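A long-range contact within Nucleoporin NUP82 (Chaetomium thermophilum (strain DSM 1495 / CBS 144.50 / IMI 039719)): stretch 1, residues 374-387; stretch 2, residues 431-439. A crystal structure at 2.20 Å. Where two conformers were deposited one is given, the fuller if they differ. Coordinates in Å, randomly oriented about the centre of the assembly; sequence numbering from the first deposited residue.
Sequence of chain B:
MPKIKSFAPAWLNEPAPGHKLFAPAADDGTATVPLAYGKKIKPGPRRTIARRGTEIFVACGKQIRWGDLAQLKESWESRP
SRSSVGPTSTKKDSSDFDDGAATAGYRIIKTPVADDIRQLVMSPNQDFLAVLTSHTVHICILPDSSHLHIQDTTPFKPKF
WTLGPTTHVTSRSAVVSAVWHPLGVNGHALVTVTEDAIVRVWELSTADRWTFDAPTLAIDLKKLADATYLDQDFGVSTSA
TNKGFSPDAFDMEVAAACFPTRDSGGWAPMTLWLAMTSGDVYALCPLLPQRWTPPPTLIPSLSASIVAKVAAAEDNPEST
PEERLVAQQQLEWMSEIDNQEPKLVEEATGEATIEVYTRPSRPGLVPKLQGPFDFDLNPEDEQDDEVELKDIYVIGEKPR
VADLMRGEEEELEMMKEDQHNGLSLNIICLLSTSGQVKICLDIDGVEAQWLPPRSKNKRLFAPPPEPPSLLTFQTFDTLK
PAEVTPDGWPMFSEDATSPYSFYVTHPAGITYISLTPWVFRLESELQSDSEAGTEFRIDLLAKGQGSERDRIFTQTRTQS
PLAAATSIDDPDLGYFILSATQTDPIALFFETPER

Stretch 1 (374-387) DFDLNPEDEQDDEV
Stretch 2 431-439: LSTSGQVKI

Two short segments whose touching residues lie at least 46 apart in sequence meet here and bury 414 Å² between them. Stretch 1 leaves a strand (374-376) through a type II turn from Phe-375 to Asn-378, runs on as loop, and enters a helix at Asp-384. Stretch 2 is a hairpin-like bend: strand 431-432, a type I turn from Ser-432 to Gly-435, then strand 437-439. The register is set by CA distances of 9.2 Å for Asn-378 and Lys-438, 5.1 Å for Asp-385 and Ser-434, and 5.3 Å for Glu-386 and Ser-432.

The wide end is bridged by one long side chain. Lys-438 starts from a strand (phi/psi -125/124) with CA-to-CB toward stretch 1; chi1 and chi2 are t, chi3 is m (-71°) and chi4 is t, so the chain is extended apart from a single kink. Its NZ lies 2.6 Å from Asn-378 OD1, a hydrogen bond, and 2.6 Å from Glu-382 OE1, a hydrogen-bonded salt bridge. A buried ammonium needs such partners, and lysine has the reach to find them. Asn-378 (chi1 t, chi2 73°) leaves its backbone sideways, but its end comes nearer; the amide also donates from ND2 to Glu-382 OE2 at 3.2 Å, so it serves both charged groups. Glu-382 points toward stretch 2 with chi1 m, chi2 t and chi3 138°, one carboxylate oxygen taking the lysine and the other the amide. Apolar atoms also touch the lysine: Pro-379 CD is 4.0 Å from Lys-438 CE, and Phe-375 (chi1 m, chi2 -33°) brings CD2 to 4.3 Å from Lys-438 NZ, which approaches the ring obliquely.

At the close end, backbone carbonyls do the work. Asp-385 O accepts from Ser-434 N at 2.9 Å (147°), joining the helix to the turn. Glu-386 O accepts from Ser-432 OG at 2.6 Å; Ser-432, chi1 m, points toward the helix, and its small hydroxyl suits the close backbones. Ser-434 adopts p (69°), which places OG where it accepts from Gln-436 N at 3.3 Å; a water oxygen lies 2.9 Å from Ser-434 OG and gives a weak hydrogen bond to Glu-386 OE2 at 3.3 Å. Gly-435, at phi/psi 93/1, completes the turn: a CB there would jam against the preceding carbonyl O.

Glu-386, m then t with chi3 -24°, turns back along its own segment, where OE1 accepts from Gln-383 N at 2.7 Å; Gln-383 is the N-cap residue, right before the helix. Its CG packs 3.8 Å from Ser-434 OG. Asp-385, chi1 p, sets CG 3.7 Å from Ser-434 CB.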

ATOM      1  N   ASP B 374      14.521  -7.664   1.740  0.50 55.82           N
ATOM      2  CA  ASP B 374      15.323  -8.018   2.902  0.50 50.60           C
ATOM      3  C   ASP B 374      15.859  -6.749   3.551  0.50 60.45           C
ATOM      4  O   ASP B 374      16.448  -5.904   2.879  0.50 55.99           O
ATOM      5  CB  ASP B 374      16.476  -8.944   2.509  0.50 60.63           C
ATOM      6  CG  ASP B 374      17.293  -9.393   3.704  0.50 59.08           C
ATOM      7  OD1 ASP B 374      16.804 -10.248   4.470  0.50 60.97           O
ATOM      8  OD2 ASP B 374      18.424  -8.894   3.876  0.50 61.80           O
ATOM      9  N   PHE B 375      15.640  -6.614   4.855  1.00 56.36           N
ATOM     10  CA  PHE B 375      16.132  -5.462   5.601  1.00 57.87           C
ATOM     11  C   PHE B 375      17.553  -5.727   6.080  1.00 56.26           C
ATOM     12  O   PHE B 375      17.767  -6.449   7.051  1.00 54.92           O
ATOM     13  CB  PHE B 375      15.217  -5.152   6.788  1.00 61.73           C
ATOM     14  CG  PHE B 375      13.789  -4.880   6.401  1.00 64.46           C
ATOM     15  CD1 PHE B 375      13.485  -4.258   5.203  1.00 64.00           C
ATOM     16  CD2 PHE B 375      12.749  -5.259   7.235  1.00 65.37           C
ATOM     17  CE1 PHE B 375      12.170  -4.015   4.844  1.00 62.99           C
ATOM     18  CE2 PHE B 375      11.433  -5.018   6.884  1.00 64.94           C
ATOM     19  CZ  PHE B 375      11.143  -4.394   5.687  1.00 64.34           C
ATOM     20  N   ASP B 376      18.525  -5.145   5.391  1.00 53.13           N
ATOM     21  CA  ASP B 376      19.921  -5.283   5.788  1.00 53.86           C
ATOM     22  C   ASP B 376      20.159  -4.521   7.092  1.00 54.16           C
ATOM     23  O   ASP B 376      19.619  -3.431   7.285  1.00 53.72           O
ATOM     24  CB  ASP B 376      20.845  -4.774   4.677  1.00 56.13           C
ATOM     25  CG  ASP B 376      22.301  -5.113   4.922  1.00 59.71           C
ATOM     26  OD1 ASP B 376      22.586  -6.021   5.731  1.00 61.83           O
ATOM     27  OD2 ASP B 376      23.169  -4.465   4.298  1.00 60.58           O
ATOM     28  N   LEU B 377      20.954  -5.110   7.984  1.00 55.98           N
ATOM     29  CA  LEU B 377      21.199  -4.560   9.320  1.00 57.89           C
ATOM     30  C   LEU B 377      19.905  -4.365  10.110  1.00 58.00           C
ATOM     31  O   LEU B 377      19.804  -3.457  10.937  1.00 57.98           O
ATOM     32  CB  LEU B 377      21.950  -3.229   9.231  1.00 58.02           C
ATOM     33  CG  LEU B 377      23.278  -3.224   8.477  1.00 57.38           C
ATOM     34  CD1 LEU B 377      23.935  -1.862   8.625  1.00 58.96           C
ATOM     35  CD2 LEU B 377      24.209  -4.322   8.972  1.00 64.33           C
ATOM     36  N   ASN B 378      18.920  -5.219   9.856  1.00 61.65           N
ATOM     37  CA  ASN B 378      17.677  -5.190  10.617  1.00 64.53           C
ATOM     38  C   ASN B 378      17.940  -5.519  12.085  1.00 65.14           C
ATOM     39  O   ASN B 378      18.785  -6.362  12.386  1.00 66.79           O
ATOM     40  CB  ASN B 378      16.671  -6.176  10.024  1.00 65.88           C
ATOM     41  CG  ASN B 378      15.290  -6.034  10.627  1.00 67.45           C
ATOM     42  OD1 ASN B 378      14.573  -5.077  10.341  1.00 67.77           O
ATOM     43  ND2 ASN B 378      14.900  -6.999  11.457  1.00 69.14           N
ATOM     44  N   PRO B 379      17.231  -4.849  13.009  1.00 62.04           N
ATOM     45  CA  PRO B 379      17.360  -5.230  14.421  1.00 64.99           C
ATOM     46  C   PRO B 379      17.002  -6.694  14.646  1.00 69.40           C
ATOM     47  O   PRO B 379      16.040  -7.187  14.059  1.00 64.66           O
ATOM     48  CB  PRO B 379      16.364  -4.308  15.131  1.00 62.74           C
ATOM     49  CG  PRO B 379      16.198  -3.149  14.220  1.00 60.93           C
ATOM     50  CD  PRO B 379      16.338  -3.692  12.832  1.00 60.03           C
ATOM     51  N   GLU B 380      17.777  -7.381  15.477  1.00 79.57           N
ATOM     52  CA  GLU B 380      17.532  -8.790  15.750  1.00 86.14           C
ATOM     53  C   GLU B 380      16.624  -8.941  16.965  1.00 85.55           C
ATOM     54  O   GLU B 380      16.542  -8.044  17.806  1.00 87.11           O
ATOM     55  CB  GLU B 380      18.853  -9.534  15.969  1.00 95.73           C
ATOM     56  CG  GLU B 380      19.740  -8.947  17.058  1.00103.29           C
ATOM     57  CD  GLU B 380      21.063  -9.679  17.190  1.00109.71           C
ATOM     58  OE1 GLU B 380      21.342 -10.564  16.353  1.00111.77           O
ATOM     59  OE2 GLU B 380      21.824  -9.369  18.131  1.00113.01           O
ATOM     60  N   ASP B 381      15.931 -10.074  17.034  1.00 82.42           N
ATOM     61  CA  ASP B 381      15.026 -10.381  18.139  1.00 82.62           C
ATOM     62  C   ASP B 381      13.892  -9.364  18.257  1.00 78.33           C
ATOM     63  O   ASP B 381      13.545  -8.932  19.356  1.00 78.20           O
ATOM     64  CB  ASP B 381      15.798 -10.458  19.460  1.00 90.27           C
ATOM     65  CG  ASP B 381      16.901 -11.498  19.429  1.00 97.86           C
ATOM     66  OD1 ASP B 381      16.780 -12.467  18.652  1.00 99.33           O
ATOM     67  OD2 ASP B 381      17.885 -11.347  20.182  1.00101.99           O
ATOM     68  N   GLU B 382      13.316  -8.989  17.119  1.00 75.25           N
ATOM     69  CA  GLU B 382      12.148  -8.118  17.110  1.00 73.53           C
ATOM     70  C   GLU B 382      10.933  -8.866  17.652  1.00 71.79           C
ATOM     71  O   GLU B 382      10.756 -10.053  17.379  1.00 71.06           O
ATOM     72  CB  GLU B 382      11.855  -7.606  15.697  1.00 73.06           C
ATOM     73  CG  GLU B 382      12.820  -6.542  15.200  1.00 73.86           C
ATOM     74  CD  GLU B 382      12.471  -6.044  13.809  1.00 72.33           C
ATOM     75  OE1 GLU B 382      12.553  -4.820  13.576  1.00 71.70           O
ATOM     76  OE2 GLU B 382      12.118  -6.877  12.946  1.00 71.55           O
ATOM     77  N   GLN B 383      10.101  -8.167  18.419  1.00 72.80           N
ATOM     78  CA  GLN B 383       8.873  -8.752  18.945  1.00 72.78           C
ATOM     79  C   GLN B 383       7.792  -8.781  17.868  1.00 68.35           C
ATOM     80  O   GLN B 383       7.961  -8.203  16.797  1.00 64.96           O
ATOM     81  CB  GLN B 383       8.388  -7.967  20.164  1.00 77.99           C
ATOM     82  CG  GLN B 383       9.375  -7.963  21.318  1.00 83.49           C
ATOM     83  CD  GLN B 383       9.676  -9.360  21.828  1.00 88.50           C
ATOM     84  OE1 GLN B 383       8.795 -10.049  22.342  1.00 91.06           O
ATOM     85  NE2 GLN B 383      10.923  -9.789  21.676  1.00 89.95           N
ATOM     86  N   ASP B 384       6.683  -9.455  18.158  1.00 68.63           N
ATOM     87  CA  ASP B 384       5.601  -9.593  17.187  1.00 68.71           C
ATOM     88  C   ASP B 384       5.028  -8.233  16.794  1.00 65.38           C
ATOM     89  O   ASP B 384       4.784  -7.976  15.617  1.00 63.42           O
ATOM     90  CB  ASP B 384       4.489 -10.493  17.739  1.00 72.63           C
ATOM     91  CG  ASP B 384       4.905 -11.955  17.830  1.00 76.17           C
ATOM     92  OD1 ASP B 384       5.858 -12.358  17.130  1.00 74.96           O
ATOM     93  OD2 ASP B 384       4.268 -12.707  18.599  1.00 80.19           O
ATOM     94  N   ASP B 385       4.821  -7.359  17.777  1.00 65.06           N
ATOM     95  CA  ASP B 385       4.231  -6.050  17.509  1.00 63.55           C
ATOM     96  C   ASP B 385       5.244  -5.085  16.885  1.00 62.41           C
ATOM     97  O   ASP B 385       4.896  -3.957  16.539  1.00 61.67           O
ATOM     98  CB  ASP B 385       3.647  -5.444  18.792  1.00 65.52           C
ATOM     99  CG  ASP B 385       4.657  -5.364  19.926  1.00 68.31           C
ATOM    100  OD1 ASP B 385       5.876  -5.423  19.660  1.00 68.93           O
ATOM    101  OD2 ASP B 385       4.224  -5.232  21.091  1.00 70.07           O
ATOM    102  N   GLU B 386       6.489  -5.535  16.748  1.00 63.64           N
ATOM    103  CA  GLU B 386       7.529  -4.749  16.088  1.00 62.55           C
ATOM    104  C   GLU B 386       7.677  -5.176  14.630  1.00 60.21           C
ATOM    105  O   GLU B 386       7.940  -4.350  13.756  1.00 59.88           O
ATOM    106  CB  GLU B 386       8.866  -4.897  16.823  1.00 64.68           C
ATOM    107  CG  GLU B 386       8.900  -4.211  18.184  1.00 66.99           C
ATOM    108  CD  GLU B 386      10.156  -4.523  18.978  1.00 68.58           C
ATOM    109  OE1 GLU B 386      10.776  -5.579  18.734  1.00 70.21           O
ATOM    110  OE2 GLU B 386      10.523  -3.709  19.852  1.00 69.99           O
ATOM    111  N   VAL B 387       7.500  -6.467  14.371  1.00 57.27           N
ATOM    112  CA  VAL B 387       7.584  -6.988  13.012  1.00 53.54           C
ATOM    113  C   VAL B 387       6.326  -6.600  12.241  1.00 52.21           C
ATOM    114  O   VAL B 387       6.395  -6.195  11.082  1.00 49.56           O
ATOM    115  CB  VAL B 387       7.752  -8.527  13.000  1.00 56.69           C
ATOM    116  CG1 VAL B 387       7.702  -9.077  11.577  1.00 54.71           C
ATOM    117  CG2 VAL B 387       9.060  -8.919  13.666  1.00 59.07           C
ATOM    118  N   LEU B 431       6.012   1.757   9.872  1.00 44.40           N
ATOM    119  CA  LEU B 431       5.389   1.935  11.180  1.00 46.81           C
ATOM    120  C   LEU B 431       4.781   0.625  11.676  1.00 48.71           C
ATOM    121  O   LEU B 431       3.901   0.050  11.030  1.00 46.93           O
ATOM    122  CB  LEU B 431       4.321   3.028  11.096  1.00 47.42           C
ATOM    123  CG  LEU B 431       3.626   3.521  12.365  1.00 49.61           C
ATOM    124  CD1 LEU B 431       4.623   3.889  13.454  1.00 53.07           C
ATOM    125  CD2 LEU B 431       2.770   4.729  12.006  1.00 52.05           C
ATOM    126  N   SER B 432       5.267   0.154  12.821  1.00 55.27           N
ATOM    127  CA  SER B 432       4.803  -1.098  13.410  1.00 58.24           C
ATOM    128  C   SER B 432       3.618  -0.870  14.343  1.00 58.07           C
ATOM    129  O   SER B 432       3.369   0.255  14.774  1.00 61.31           O
ATOM    130  CB  SER B 432       5.936  -1.781  14.178  1.00 63.15           C
ATOM    131  OG  SER B 432       7.098  -1.909  13.377  1.00 63.73           O
ATOM    132  N   THR B 433       2.904  -1.948  14.658  1.00 56.33           N
ATOM    133  CA  THR B 433       1.798  -1.899  15.613  1.00 56.68           C
ATOM    134  C   THR B 433       2.233  -1.257  16.924  1.00 59.60           C
ATOM    135  O   THR B 433       1.482  -0.495  17.533  1.00 60.26           O
ATOM    136  CB  THR B 433       1.250  -3.314  15.908  1.00 56.71           C
ATOM    137  OG1 THR B 433       0.832  -3.934  14.685  1.00 56.94           O
ATOM    138  CG2 THR B 433       0.071  -3.256  16.877  1.00 57.76           C
ATOM    139  N   SER B 434       3.453  -1.566  17.346  1.00 61.45           N
ATOM    140  CA  SER B 434       3.978  -1.076  18.615  1.00 64.73           C
ATOM    141  C   SER B 434       4.258   0.421  18.577  1.00 63.92           C
ATOM    142  O   SER B 434       4.513   1.034  19.612  1.00 65.73           O
ATOM    143  CB  SER B 434       5.259  -1.822  18.984  1.00 67.16           C
ATOM    144  OG  SER B 434       6.309  -1.482  18.096  1.00 66.41           O
ATOM    145  N   GLY B 435       4.219   1.002  17.383  1.00 59.91           N
ATOM    146  CA  GLY B 435       4.571   2.398  17.202  1.00 58.47           C
ATOM    147  C   GLY B 435       6.035   2.559  16.840  1.00 57.17           C
ATOM    148  O   GLY B 435       6.524   3.676  16.683  1.00 56.52           O
ATOM    149  N   GLN B 436       6.738   1.438  16.718  1.00 58.85           N
ATOM    150  CA  GLN B 436       8.123   1.448  16.266  1.00 58.92           C
ATOM    151  C   GLN B 436       8.206   2.008  14.853  1.00 55.43           C
ATOM    152  O   GLN B 436       7.404   1.652  13.988  1.00 55.31           O
ATOM    153  CB  GLN B 436       8.721   0.038  16.308  1.00 61.45           C
ATOM    154  CG  GLN B 436      10.155  -0.063  15.783  1.00 62.41           C
ATOM    155  CD  GLN B 436      10.536  -1.478  15.384  1.00 62.15           C
ATOM    156  OE1 GLN B 436      10.256  -1.920  14.263  1.00 61.91           O
ATOM    157  NE2 GLN B 436      11.179  -2.194  16.296  1.00 62.78           N
ATOM    158  N   VAL B 437       9.177   2.888  14.634  1.00 52.04           N
ATOM    159  CA  VAL B 437       9.439   3.449  13.314  1.00 48.41           C
ATOM    160  C   VAL B 437      10.789   2.965  12.811  1.00 48.00           C
ATOM    161  O   VAL B 437      11.770   2.948  13.555  1.00 47.94           O
ATOM    162  CB  VAL B 437       9.426   4.990  13.332  1.00 49.60           C
ATOM    163  CG1 VAL B 437       9.737   5.549  11.946  1.00 47.39           C
ATOM    164  CG2 VAL B 437       8.079   5.502  13.819  1.00 50.29           C
ATOM    165  N   LYS B 438      10.829   2.573  11.544  1.00 49.63           N
ATOM    166  CA  LYS B 438      12.054   2.103  10.920  1.00 51.19           C
ATOM    167  C   LYS B 438      12.333   2.922   9.667  1.00 50.56           C
ATOM    168  O   LYS B 438      11.484   3.025   8.782  1.00 49.52           O
ATOM    169  CB  LYS B 438      11.945   0.616  10.588  1.00 52.28           C
ATOM    170  CG  LYS B 438      13.268  -0.038  10.231  1.00 53.43           C
ATOM    171  CD  LYS B 438      13.122  -1.544  10.053  1.00 54.11           C
ATOM    172  CE  LYS B 438      12.871  -2.249  11.382  1.00 57.25           C
ATOM    173  NZ  LYS B 438      12.533  -3.683  11.195  1.00 58.27           N
ATOM    174  N   ILE B 439      13.519   3.520   9.615  1.00 50.01           N
ATOM    175  CA  ILE B 439      13.928   4.341   8.482  1.00 49.90           C
ATOM    176  C   ILE B 439      14.911   3.561   7.623  1.00 51.45           C
ATOM    177  O   ILE B 439      16.025   3.260   8.057  1.00 51.87           O
ATOM    178  CB  ILE B 439      14.575   5.666   8.938  1.00 49.67           C
ATOM    179  CG1 ILE B 439      13.674   6.393   9.942  1.00 49.98           C
ATOM    180  CG2 ILE B 439      14.887   6.554   7.734  1.00 50.79           C
ATOM    181  CD1 ILE B 439      12.287   6.716   9.413  1.00 47.54           C
TER
HETATM  182  O   HOH W   1       8.447  -1.150  20.046  1.00 56.96           O